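Local coordinates for protein Cow rumen GH26 endo-mannanase (PDB 6UEH) that probably hydrolyses internal beta-1,4-mannosidic linkages of mannans such as galactomannan, as a ruminal GH26 endo-mannanase with an accessory domain, at residues 102-107 with 131-136; 270-275 with 330-335; 283-288 with 338-343. All coordinates share one frame; numbering follows the deposited sequence.

Contact 1 (102-107 with 131-136); sequences FGMHRL and EEATFP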
loop_
_atom_site.group_PDB
_atom_site.type_symbol
_atom_site.label_atom_id
_atom_site.label_comp_id
_atom_site.label_asym_id
_atom_site.label_seq_id
_atom_site.Cartn_x
_atom_site.Cartn_y
_atom_site.Cartn_z
ATOM N N PHE A 102 -14.228 -13.481 -8.437
ATOM C CA PHE A 102 -13.145 -13.113 -9.340
ATOM C C PHE A 102 -12.893 -11.605 -9.341
ATOM O O PHE A 102 -12.309 -11.069 -10.283
ATOM C CB PHE A 102 -13.439 -13.600 -10.763
ATOM C CG PHE A 102 -13.157 -15.064 -10.973
ATOM C CD1 PHE A 102 -11.851 -15.523 -11.068
ATOM C CD2 PHE A 102 -14.191 -15.977 -11.084
ATOM C CE1 PHE A 102 -11.585 -16.867 -11.261
ATOM C CE2 PHE A 102 -13.930 -17.324 -11.282
ATOM C CZ PHE A 102 -12.625 -17.769 -11.370
ATOM N N GLY A 103 -13.348 -10.929 -8.289
ATOM C CA GLY A 103 -13.000 -9.537 -8.052
ATOM C C GLY A 103 -13.821 -8.482 -8.769
ATOM O O GLY A 103 -14.697 -8.790 -9.579
ATOM N N MET A 104 -13.535 -7.223 -8.451
ATOM C CA MET A 104 -14.171 -6.088 -9.110
ATOM C C MET A 104 -13.180 -5.454 -10.068
ATOM O O MET A 104 -12.073 -5.092 -9.671
ATOM C CB MET A 104 -14.648 -5.050 -8.097
ATOM C CG MET A 104 -15.047 -5.608 -6.750
ATOM S SD MET A 104 -15.419 -4.278 -5.589
ATOM C CE MET A 104 -15.616 -5.208 -4.071
ATOM N N HIS A 105 -13.571 -5.315 -11.329
ATOM C CA HIS A 105 -12.650 -4.809 -12.333
ATOM C C HIS A 105 -13.314 -3.803 -13.261
ATOM O O HIS A 105 -14.536 -3.774 -13.406
ATOM C CB HIS A 105 -12.056 -5.973 -13.124
ATOM C CG HIS A 105 -11.468 -7.038 -12.254
ATOM N ND1 HIS A 105 -10.358 -6.821 -11.466
ATOM C CD2 HIS A 105 -11.852 -8.314 -12.020
ATOM C CE1 HIS A 105 -10.075 -7.923 -10.795
ATOM N NE2 HIS A 105 -10.966 -8.844 -11.114
ATOM N N ARG A 106 -12.488 -2.968 -13.876
ATOM C CA ARG A 106 -12.972 -1.880 -14.708
ATOM C C ARG A 106 -13.448 -2.370 -16.069
ATOM O O ARG A 106 -12.725 -3.069 -16.781
ATOM C CB ARG A 106 -11.869 -0.831 -14.876
ATOM C CG ARG A 106 -12.239 0.377 -15.714
ATOM C CD ARG A 106 -11.161 1.442 -15.561
ATOM N NE ARG A 106 -11.341 2.576 -16.462
ATOM C CZ ARG A 106 -10.610 3.685 -16.408
ATOM N NH1 ARG A 106 -9.658 3.805 -15.491
ATOM N NH2 ARG A 106 -10.831 4.672 -17.266
ATOM N N LEU A 107 -14.682 -2.021 -16.409
ATOM C CA LEU A 107 -15.159 -2.146 -17.777
ATOM C C LEU A 107 -15.142 -0.761 -18.401
ATOM O O LEU A 107 -15.531 0.219 -17.765
ATOM C CB LEU A 107 -16.563 -2.746 -17.837
ATOM C CG LEU A 107 -16.739 -4.178 -17.336
ATOM C CD1 LEU A 107 -18.137 -4.671 -17.662
ATOM C CD2 LEU A 107 -15.692 -5.098 -17.933
ATOM N N GLU A 131 -22.023 -8.230 -12.225
ATOM C CA GLU A 131 -22.893 -7.277 -11.540
ATOM C C GLU A 131 -22.214 -5.922 -11.418
ATOM O O GLU A 131 -20.990 -5.834 -11.469
ATOM C CB GLU A 131 -23.262 -7.791 -10.149
ATOM C CG GLU A 131 -24.021 -9.102 -10.146
ATOM C CD GLU A 131 -23.997 -9.777 -8.793
ATOM O OE1 GLU A 131 -25.072 -9.919 -8.174
ATOM O OE2 GLU A 131 -22.898 -10.171 -8.349
ATOM N N GLU A 132 -23.008 -4.867 -11.250
ATOM C CA GLU A 132 -22.445 -3.570 -10.903
ATOM C C GLU A 132 -21.732 -3.704 -9.560
ATOM O O GLU A 132 -22.255 -4.327 -8.636
ATOM C CB GLU A 132 -23.532 -2.495 -10.853
ATOM C CG GLU A 132 -24.123 -2.183 -12.220
ATOM C CD GLU A 132 -25.285 -1.212 -12.156
ATOM O OE1 GLU A 132 -25.825 -0.999 -11.052
ATOM O OE2 GLU A 132 -25.660 -0.664 -13.214
ATOM N N ALA A 133 -20.531 -3.146 -9.467
ATOM C CA ALA A 133 -19.701 -3.332 -8.283
ATOM C C ALA A 133 -20.319 -2.695 -7.049
ATOM O O ALA A 133 -20.993 -1.670 -7.134
ATOM C CB ALA A 133 -18.304 -2.770 -8.516
ATOM N N THR A 134 -20.098 -3.329 -5.904
ATOM C CA THR A 134 -20.447 -2.743 -4.619
ATOM C C THR A 134 -19.159 -2.582 -3.824
ATOM O O THR A 134 -18.337 -3.497 -3.770
ATOM C CB THR A 134 -21.457 -3.604 -3.841
ATOM O OG1 THR A 134 -20.869 -4.871 -3.529
ATOM C CG2 THR A 134 -22.712 -3.829 -4.670
ATOM N N PHE A 135 -18.978 -1.419 -3.216
ATOM C CA PHE A 135 -17.705 -1.098 -2.586
ATOM C C PHE A 135 -17.804 -1.128 -1.066
ATOM O O PHE A 135 -18.890 -0.963 -0.511
ATOM C CB PHE A 135 -17.219 0.270 -3.074
ATOM C CG PHE A 135 -17.178 0.391 -4.570
ATOM C CD1 PHE A 135 -16.112 -0.122 -5.289
ATOM C CD2 PHE A 135 -18.214 1.001 -5.258
ATOM C CE1 PHE A 135 -16.073 -0.022 -6.668
ATOM C CE2 PHE A 135 -18.183 1.104 -6.636
ATOM C CZ PHE A 135 -17.109 0.592 -7.342
ATOM N N PRO A 136 -16.668 -1.366 -0.389
ATOM C CA PRO A 136 -16.621 -1.329 1.075
ATOM C C PRO A 136 -17.103 0.007 1.627
ATOM O O PRO A 136 -16.858 1.047 1.017
ATOM C CB PRO A 136 -15.137 -1.540 1.383
ATOM C CG PRO A 136 -14.620 -2.304 0.219
ATOM C CD PRO A 136 -15.376 -1.782 -0.968
#
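With chi1 at -30°, short of the usual staggered value, and everything beyond CG extended, Met104 reaches from its strand straight to the peptide of Thr134 and the ring of Phe135. The setting is the surface of the beta-sandwich of the CBM6-like accessory domain, where the chain leaves strand 123-132 and runs on toward the GH26 part. Strands 97-107 and 123-132 are not direct neighbours here: both pair with strand 59-69, so Met104 bridges across that middle strand, whose Gln62 it also touches. The base of the side chain comes first, Met104 CB lying 4.3 Å from Ala133 CB, where the two backbones come nearest. Farther out, the sulfur makes a Met-aromatic contact with Phe135: SD stands 5.1 Å from the ring centroid, 49° off the ring normal, and so comes in obliquely, nearest to CD1 at 4.2 Å. The ring reaches Met104 by its near ortho carbon, while it stacks on His442 and touches Tyr412 of helix 408-417. One residue of the exit segment thus meets both the accessory domain and the catalytic part. The contact lies at the surface and is made by packing alone. At its far end the methyl of Met104 is set against a backbone carbonyl, CE lying 3.2 Å from Thr134 O.

Contact 2 (270-275 with 330-335); sequences KTADCI and GKAGAK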
loop_
_atom_site.group_PDB
_atom_site.type_symbol
_atom_site.label_atom_id
_atom_site.label_comp_id
_atom_site.label_asym_id
_atom_site.label_seq_id
_atom_site.Cartn_x
_atom_site.Cartn_y
_atom_site.Cartn_z
ATOM N N LYS A 270 23.640 -7.973 13.824
ATOM C CA LYS A 270 22.680 -9.073 13.861
ATOM C C LYS A 270 21.280 -8.547 14.165
ATOM O O LYS A 270 20.972 -8.200 15.305
ATOM C CB LYS A 270 23.095 -10.121 14.897
ATOM C CG LYS A 270 24.370 -10.870 14.538
ATOM C CD LYS A 270 24.659 -11.985 15.534
ATOM C CE LYS A 270 25.926 -12.741 15.165
ATOM N NZ LYS A 270 27.115 -11.844 15.115
ATOM N N THR A 271 20.443 -8.491 13.133
ATOM C CA THR A 271 19.115 -7.889 13.233
ATOM C C THR A 271 18.274 -8.472 14.370
ATOM O O THR A 271 17.676 -7.731 15.151
ATOM C CB THR A 271 18.339 -8.043 11.908
ATOM O OG1 THR A 271 18.963 -7.244 10.896
ATOM C CG2 THR A 271 16.893 -7.599 12.073
ATOM N N ALA A 272 18.245 -9.797 14.466
ATOM C CA ALA A 272 17.424 -10.474 15.467
ATOM C C ALA A 272 17.845 -10.129 16.895
ATOM O O ALA A 272 17.035 -10.192 17.818
ATOM C CB ALA A 272 17.473 -11.982 15.256
ATOM N N ASP A 273 19.107 -9.754 17.078
ATOM C CA ASP A 273 19.629 -9.499 18.417
ATOM C C ASP A 273 19.298 -8.107 18.945
ATOM O O ASP A 273 19.498 -7.833 20.129
ATOM C CB ASP A 273 21.146 -9.708 18.448
ATOM C CG ASP A 273 21.529 -11.172 18.482
ATOM O OD1 ASP A 273 20.647 -12.005 18.774
ATOM O OD2 ASP A 273 22.710 -11.493 18.227
ATOM N N CYS A 274 18.780 -7.230 18.089
ATOM C CA CYS A 274 18.507 -5.860 18.516
ATOM C C CYS A 274 17.402 -5.816 19.572
ATOM O O CYS A 274 17.261 -4.826 20.286
ATOM C CB CYS A 274 18.136 -4.973 17.323
ATOM S SG CYS A 274 16.467 -5.197 16.678
ATOM N N ILE A 275 16.630 -6.894 19.675
ATOM C CA ILE A 275 15.588 -6.982 20.691
ATOM C C ILE A 275 15.941 -8.011 21.763
ATOM O O ILE A 275 15.076 -8.455 22.521
ATOM C CB ILE A 275 14.226 -7.340 20.072
ATOM C CG1 ILE A 275 14.320 -8.658 19.301
ATOM C CG2 ILE A 275 13.751 -6.216 19.162
ATOM C CD1 ILE A 275 13.004 -9.114 18.702
ATOM N N GLY A 330 14.432 -5.920 8.208
ATOM C CA GLY A 330 13.685 -6.998 7.576
ATOM C C GLY A 330 14.563 -8.188 7.235
ATOM O O GLY A 330 14.091 -9.203 6.720
ATOM N N LYS A 331 15.848 -8.054 7.543
ATOM C CA LYS A 331 16.867 -9.024 7.157
ATOM C C LYS A 331 16.682 -10.395 7.806
ATOM O O LYS A 331 17.104 -11.410 7.255
ATOM C CB LYS A 331 18.250 -8.467 7.508
ATOM C CG LYS A 331 19.427 -9.241 6.954
ATOM C CD LYS A 331 20.724 -8.544 7.330
ATOM C CE LYS A 331 21.940 -9.274 6.786
ATOM N NZ LYS A 331 23.191 -8.553 7.142
ATOM N N ALA A 332 16.054 -10.420 8.978
ATOM C CA ALA A 332 15.895 -11.661 9.731
ATOM C C ALA A 332 14.531 -12.316 9.509
ATOM O O ALA A 332 14.195 -13.299 10.169
ATOM C CB ALA A 332 16.115 -11.403 11.211
ATOM N N GLY A 333 13.747 -11.771 8.585
ATOM C CA GLY A 333 12.467 -12.366 8.244
ATOM C C GLY A 333 11.267 -11.689 8.877
ATOM O O GLY A 333 11.409 -10.812 9.732
ATOM N N ALA A 334 10.077 -12.112 8.459
ATOM C CA ALA A 334 8.830 -11.484 8.881
ATOM C C ALA A 334 8.576 -11.615 10.381
ATOM O O ALA A 334 8.218 -10.641 11.038
ATOM C CB ALA A 334 7.660 -12.070 8.098
ATOM N N LYS A 335 8.761 -12.818 10.918
ATOM C CA LYS A 335 8.483 -13.072 12.329
ATOM C C LYS A 335 9.347 -12.200 13.237
ATOM O O LYS A 335 8.842 -11.569 14.168
ATOM C CB LYS A 335 8.699 -14.548 12.662
ATOM C CG LYS A 335 8.404 -14.896 14.115
ATOM C CD LYS A 335 8.750 -16.344 14.423
ATOM C CE LYS A 335 8.455 -16.685 15.877
ATOM N NZ LYS A 335 9.232 -15.835 16.826
#
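Thr271 and Ala332 make the close-fitting half of this contact. The Thr271 methyl, CG2, lies 4.0 Å from Ala332 CB, and the same alanine methyl sits 4.3 Å from Ala272 CB, so one small side chain fills the angle between two residues of the 3-10 turn 271-273. Thr271 is buried and its hydroxyl is satisfied: turned beside its own backbone N (chi1 -68°), OG1 is hydrogen-bonded with Trp328 O, just ahead of the second segment. That oxygen also rests 3.7 Å from Lys331 CB, touching the root of the lysine chain. The looser side begins there. Lys331 starts out facing the threonine, but its extended chain carries the end away to a hydrogen bond between NZ and Thr265 O, and its share of the interface is small; Ala272 too is partly exposed. Gly330 to Gly333 form a type I beta turn, closed by the bond from Gly333 N to Gly330 O, which presents Lys331 and Ala332 to the 3-10 turn. Gly333 then takes the N-cap position of helix 334-351, whose Ile340 touches Thr271 and Cys274. The contact therefore joins the loop between strand 261-262 and helix 280-301 to the turn that opens helix 334-351.

Contact 3 (283-288 with 338-343); sequences DYWNEA and VEIWKY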
loop_
_atom_site.group_PDB
_atom_site.type_symbol
_atom_site.label_atom_id
_atom_site.label_comp_id
_atom_site.label_asym_id
_atom_site.label_seq_id
_atom_site.Cartn_x
_atom_site.Cartn_y
_atom_site.Cartn_z
ATOM N N ASP A 283 21.774 -2.688 22.792
ATOM C CA ASP A 283 22.248 -1.449 23.395
ATOM C C ASP A 283 22.246 -0.306 22.381
ATOM O O ASP A 283 21.840 0.812 22.705
ATOM C CB ASP A 283 23.650 -1.631 23.979
ATOM C CG ASP A 283 23.649 -2.418 25.279
ATOM O OD1 ASP A 283 22.577 -2.537 25.912
ATOM O OD2 ASP A 283 24.727 -2.906 25.673
ATOM N N TYR A 284 22.698 -0.583 21.159
ATOM C CA TYR A 284 22.677 0.439 20.116
ATOM C C TYR A 284 21.249 0.817 19.752
ATOM O O TYR A 284 20.914 2.000 19.671
ATOM C CB TYR A 284 23.412 -0.013 18.850
ATOM C CG TYR A 284 23.245 1.000 17.740
ATOM C CD1 TYR A 284 23.948 2.199 17.764
ATOM C CD2 TYR A 284 22.354 0.783 16.696
ATOM C CE1 TYR A 284 23.786 3.143 16.772
ATOM C CE2 TYR A 284 22.184 1.724 15.694
ATOM C CZ TYR A 284 22.902 2.901 15.739
ATOM O OH TYR A 284 22.739 3.845 14.749
ATOM N N TRP A 285 20.424 -0.201 19.517
ATOM C CA TRP A 285 19.020 -0.023 19.159
ATOM C C TRP A 285 18.314 0.848 20.197
ATOM O O TRP A 285 17.570 1.765 19.849
ATOM C CB TRP A 285 18.352 -1.402 19.018
ATOM C CG TRP A 285 16.894 -1.438 18.613
ATOM C CD1 TRP A 285 15.910 -2.183 19.196
ATOM C CD2 TRP A 285 16.268 -0.740 17.522
ATOM N NE1 TRP A 285 14.714 -1.986 18.553
ATOM C CE2 TRP A 285 14.904 -1.104 17.523
ATOM C CE3 TRP A 285 16.725 0.162 16.554
ATOM C CZ2 TRP A 285 13.995 -0.596 16.596
ATOM C CZ3 TRP A 285 15.819 0.663 15.634
ATOM C CH2 TRP A 285 14.469 0.284 15.664
ATOM N N ASN A 286 18.584 0.584 21.472
ATOM C CA ASN A 286 17.998 1.377 22.550
ATOM C C ASN A 286 18.470 2.828 22.547
ATOM O O ASN A 286 17.688 3.735 22.829
ATOM C CB ASN A 286 18.296 0.734 23.905
ATOM C CG ASN A 286 17.410 -0.464 24.183
ATOM O OD1 ASN A 286 16.302 -0.564 23.655
ATOM N ND2 ASN A 286 17.893 -1.381 25.014
ATOM N N GLU A 287 19.746 3.047 22.233
ATOM C CA GLU A 287 20.277 4.405 22.139
ATOM C C GLU A 287 19.617 5.172 21.000
ATOM O O GLU A 287 19.289 6.349 21.142
ATOM C CB GLU A 287 21.795 4.391 21.939
ATOM C CG GLU A 287 22.593 4.004 23.168
ATOM C CD GLU A 287 24.078 4.264 22.991
ATOM O OE1 GLU A 287 24.437 5.028 22.069
ATOM O OE2 GLU A 287 24.884 3.709 23.767
ATOM N N ALA A 288 19.424 4.499 19.869
ATOM C CA ALA A 288 18.770 5.114 18.719
ATOM C C ALA A 288 17.312 5.447 19.033
ATOM O O ALA A 288 16.813 6.510 18.662
ATOM C CB ALA A 288 18.859 4.201 17.506
ATOM N N VAL A 338 8.269 -8.419 12.958
ATOM C CA VAL A 338 7.075 -8.080 13.724
ATOM C C VAL A 338 7.424 -7.899 15.200
ATOM O O VAL A 338 6.913 -6.991 15.860
ATOM C CB VAL A 338 5.974 -9.159 13.566
ATOM C CG1 VAL A 338 4.833 -8.923 14.545
ATOM C CG2 VAL A 338 5.449 -9.175 12.136
ATOM N N GLU A 339 8.313 -8.749 15.708
ATOM C CA GLU A 339 8.768 -8.640 17.091
ATOM C C GLU A 339 9.511 -7.321 17.319
ATOM O O GLU A 339 9.372 -6.699 18.371
ATOM C CB GLU A 339 9.656 -9.830 17.461
ATOM C CG GLU A 339 8.923 -11.169 17.448
ATOM C CD GLU A 339 9.827 -12.345 17.780
ATOM O OE1 GLU A 339 9.443 -13.496 17.475
ATOM O OE2 GLU A 339 10.916 -12.123 18.349
ATOM N N ILE A 340 10.283 -6.893 16.326
ATOM C CA ILE A 340 10.997 -5.622 16.407
ATOM C C ILE A 340 10.019 -4.448 16.424
ATOM O O ILE A 340 10.187 -3.507 17.199
ATOM C CB ILE A 340 11.989 -5.454 15.238
ATOM C CG1 ILE A 340 13.079 -6.527 15.313
ATOM C CG2 ILE A 340 12.610 -4.063 15.254
ATOM C CD1 ILE A 340 14.087 -6.459 14.186
ATOM N N TRP A 341 8.993 -4.513 15.575
ATOM C CA TRP A 341 7.950 -3.490 15.553
ATOM C C TRP A 341 7.260 -3.376 16.908
ATOM O O TRP A 341 7.064 -2.274 17.428
ATOM C CB TRP A 341 6.909 -3.794 14.470
ATOM C CG TRP A 341 5.762 -2.816 14.439
ATOM C CD1 TRP A 341 4.646 -2.829 15.230
ATOM C CD2 TRP A 341 5.620 -1.685 13.569
ATOM N NE1 TRP A 341 3.821 -1.779 14.905
ATOM C CE2 TRP A 341 4.395 -1.059 13.890
ATOM C CE3 TRP A 341 6.407 -1.140 12.549
ATOM C CZ2 TRP A 341 3.943 0.081 13.229
ATOM C CZ3 TRP A 341 5.955 -0.006 11.893
ATOM C CH2 TRP A 341 4.736 0.592 12.237
ATOM N N LYS A 342 6.884 -4.519 17.470
ATOM C CA LYS A 342 6.232 -4.544 18.774
ATOM C C LYS A 342 7.155 -3.988 19.853
ATOM O O LYS A 342 6.705 -3.294 20.764
ATOM C CB LYS A 342 5.788 -5.965 19.127
ATOM C CG LYS A 342 4.672 -6.498 18.239
ATOM C CD LYS A 342 4.220 -7.881 18.682
ATOM C CE LYS A 342 3.084 -8.393 17.813
ATOM N NZ LYS A 342 2.652 -9.761 18.215
ATOM N N TYR A 343 8.445 -4.290 19.738
ATOM C CA TYR A 343 9.450 -3.773 20.665
ATOM C C TYR A 343 9.453 -2.249 20.660
ATOM O O TYR A 343 9.386 -1.618 21.713
ATOM C CB TYR A 343 10.840 -4.309 20.301
ATOM C CG TYR A 343 11.946 -3.918 21.261
ATOM C CD1 TYR A 343 12.620 -2.709 21.127
ATOM C CD2 TYR A 343 12.329 -4.767 22.292
ATOM C CE1 TYR A 343 13.635 -2.354 21.998
ATOM C CE2 TYR A 343 13.345 -4.421 23.165
ATOM C CZ TYR A 343 13.995 -3.213 23.014
ATOM O OH TYR A 343 15.004 -2.866 23.886
#
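Tyr343 and Trp285 span the gap between two helices of the GH26 TIM barrel, 280-301 and 334-351, whose short segments run at 46° to each other with axes 13.1 Å apart. At that spacing the backbones do not meet, and large side chains fill the distance. Tyr343 is the one to follow. From CB its CG leaves anti to the backbone N, which sends the ring across toward helix 280-301. The CD1 carbon then meets the indole nitrogen, at 3.4 Å from Trp285 NE1. One atom farther along, CE1 comes 3.6 Å from Trp285 CD1. The two side chains run past one another from opposite helices, and the phenol meets the five-membered ring of the indole obliquely, neither stacked nor edge-to-face. CZ nears Asn286 OD1, and the hydroxyl at the tip ends in a hydrogen bond to that oxygen. Asn282 ND2, one turn earlier on the same helix, is also hydrogen-bonded with Tyr343 OH, so two asparagines hold the end of the phenol. Trp285 gets its reach in the same manner as Tyr343, with CG anti to its backbone N. Its benzo ring packs on Ile340, CZ2 lying 4.0 Å from the branch methyl CG2 and approaching at a slant. Trp328 meets this indole edge-to-face and the ring of Trp239 meets it too, so the buried Trp285 touches two further tryptophans. The Asn286 amide lies nearly level with the phenol, 18° between their planes, although the two side chains come in roughly perpendicular to one another. Its oxygen sits at the ring's edge, in plane, and the donor uses one of its lone pairs: Tyr343 OH to Asn286 OD1 is 2.7 Å, with a C=O...O angle of 118°.

Overall arrangement
Contact 1 belongs to the beta-sandwich accessory domain and its exit toward the catalytic part; contacts 2 and 3 belong to the GH26 barrel, across the chain's centre, with centres about 39 and 42 Å from that of contact 1. Contact 1 closes before the others open. Contacts 2 and 3 alternate along the sequence, their centres about 10 Å apart, and share helix 334-351. They also touch: Ile275 packs on Glu339 and Tyr343, and Cys274 on Trp285 and Ile340. Together they form one continuous patch of the barrel, made by helices 280-301 and 334-351 and the loops that lead into them, whereas contact 1 lies where the two domains join.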